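Local structure of evasin-3 (Rhipicephalus sanguineus, 6I31) at residues A[25-29]-A[30-34]. The protein binds and neutralises host CXC chemokines such as CXCL8 as a salivary knottin protein, disrupting the CXCL8 homodimer and inhibiting CXCL8 binding to the receptor CXCR2. Residues are numbered along the deposited sequence; the frame is centred on the assembly and turned at random.
Sequences NCTSG and QNECP
Thr-27 OG1 stands between two side chains of the returning loop, Gln-30 and Glu-32, and carries most of the polar contact. Gln-30 NE2 donates to this hydroxyl over 2.8 Å, and the N-H...O angle of 157° makes the bond fairly straight. OG1 lies 13° out of the amide plane, close enough to it that the bond helps set the rotation of the amide. The Thr-27 chi1 of 65° turns OG1 toward the loop, within reach of both Gln-30 NE2 and Glu-32 OE1. Its bond to the carboxylate is weak (OG1 to OE1, 3.3 Å), as is the one from the backbone Thr-27 N to the same Glu-32 OE1, at 3.2 Å. The hydroxyl thus accepts from the amide and donates to the carboxylate, linking the two side chains; a valine here would probably leave the Gln-30 amide without this acceptor, freer to turn, and would remove one of the two weak donors that reach Glu-32 OE1 from Thr-27.

Backbone geometry closes the bend. Thr-27 to Gln-30 form a type II beta turn, with Gly-29 at backbone angles that would jam a CB against Ser-28 O. A water donates to both Thr-27 O (2.8 Å) and Gln-30 O (2.7 Å), bridging two acceptors that cannot bond each other, and Asn-31 centres an inverse gamma turn.

The apolar part is sulfur-based: Cys-33 SG rests 3.6 Å from Cys-26 CB. Cys-26 SG and Cys-33 SG lie 3.7 Å apart without bonding; in this knottin scaffold Cys-26 joins strand 24-27 to Cys-39 in strand 38-40, and Cys-33 joins the loop to Cys-50 in strand 47-55. The chemistry implies a division of labour: covalent crosslinks secure the base of the loop, while the bend is probably supported by the Gln-30 to Thr-27 bond, the water and the turn backbone, with the weak Glu-32 bonds adding to it nearer the strand.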
loop_
_atom_site.group_PDB
_atom_site.type_symbol
_atom_site.label_atom_id
_atom_site.label_comp_id
_atom_site.label_asym_id
_atom_site.label_seq_id
_atom_site.Cartn_x
_atom_site.Cartn_y
_atom_site.Cartn_z
ATOM N N ASN A 25 10.680 -0.767 4.733
ATOM C CA ASN A 25 11.221 -2.104 4.467
ATOM C C ASN A 25 10.630 -3.037 5.524
ATOM O O ASN A 25 10.295 -2.603 6.630
ATOM C CB ASN A 25 12.766 -2.155 4.604
ATOM C CG ASN A 25 13.543 -1.174 3.767
ATOM O OD1 ASN A 25 14.723 -0.915 4.010
ATOM N ND2 ASN A 25 12.909 -0.589 2.788
ATOM N N CYS A 26 10.508 -4.315 5.195
ATOM C CA CYS A 26 9.977 -5.290 6.127
ATOM C C CYS A 26 10.592 -6.648 5.851
ATOM O O CYS A 26 11.127 -6.898 4.762
ATOM C CB CYS A 26 8.463 -5.332 5.980
ATOM S SG CYS A 26 7.934 -5.651 4.283
ATOM N N THR A 27 10.539 -7.526 6.847
ATOM C CA THR A 27 11.009 -8.903 6.704
ATOM C C THR A 27 9.856 -9.777 7.123
ATOM O O THR A 27 9.138 -9.418 8.056
ATOM C CB THR A 27 12.249 -9.178 7.560
ATOM O OG1 THR A 27 11.868 -9.069 8.930
ATOM C CG2 THR A 27 13.385 -8.217 7.265
ATOM N N SER A 28 9.679 -10.916 6.450
ATOM C CA SER A 28 8.637 -11.886 6.745
ATOM C C SER A 28 8.787 -12.426 8.173
ATOM O O SER A 28 9.918 -12.578 8.668
ATOM C CB SER A 28 8.737 -13.062 5.776
ATOM O OG SER A 28 10.050 -13.596 5.821
ATOM N N GLY A 29 7.653 -12.729 8.802
ATOM C CA GLY A 29 7.633 -13.304 10.144
ATOM C C GLY A 29 7.574 -12.285 11.258
ATOM O O GLY A 29 6.965 -12.552 12.297
ATOM N N GLN A 30 8.210 -11.116 11.052
ATOM C CA GLN A 30 8.218 -10.012 12.010
ATOM C C GLN A 30 7.009 -9.127 11.700
ATOM O O GLN A 30 6.752 -8.858 10.527
ATOM C CB GLN A 30 9.524 -9.194 11.893
ATOM C CG GLN A 30 10.801 -10.031 12.013
ATOM C CD GLN A 30 11.999 -9.232 12.470
ATOM O OE1 GLN A 30 12.405 -9.288 13.636
ATOM N NE2 GLN A 30 12.606 -8.479 11.562
ATOM N N ASN A 31 6.243 -8.691 12.715
ATOM C CA ASN A 31 5.094 -7.815 12.436
ATOM C C ASN A 31 5.618 -6.383 12.239
ATOM O O ASN A 31 5.423 -5.517 13.086
ATOM C CB ASN A 31 4.016 -7.922 13.531
ATOM C CG ASN A 31 2.760 -8.669 13.112
ATOM O OD1 ASN A 31 2.726 -9.414 12.121
ATOM N ND2 ASN A 31 1.691 -8.493 13.875
ATOM N N GLU A 32 6.329 -6.164 11.126
ATOM C CA GLU A 32 6.989 -4.898 10.835
ATOM C C GLU A 32 6.186 -3.861 10.051
ATOM O O GLU A 32 6.560 -2.691 10.063
ATOM C CB GLU A 32 8.291 -5.163 10.104
ATOM C CG GLU A 32 9.531 -4.834 10.899
ATOM C CD GLU A 32 10.716 -4.792 9.965
ATOM O OE1 GLU A 32 11.171 -5.877 9.534
ATOM O OE2 GLU A 32 11.155 -3.671 9.621
ATOM N N CYS A 33 5.124 -4.252 9.357
ATOM C CA CYS A 33 4.396 -3.251 8.589
ATOM C C CYS A 33 3.383 -2.486 9.413
ATOM O O CYS A 33 2.771 -3.079 10.300
ATOM C CB CYS A 33 3.764 -3.863 7.346
ATOM S SG CYS A 33 4.976 -4.312 6.076
ATOM N N PRO A 34 3.144 -1.193 9.101
ATOM C CA PRO A 34 2.084 -0.456 9.817
ATOM C C PRO A 34 0.737 -1.126 9.575
ATOM O O PRO A 34 0.542 -1.803 8.572
ATOM C CB PRO A 34 2.119 0.938 9.182
ATOM C CG PRO A 34 3.470 1.049 8.560
ATOM C CD PRO A 34 3.761 -0.344 8.064
HETATM O O HOH W 1 7.211 -7.411 8.307
#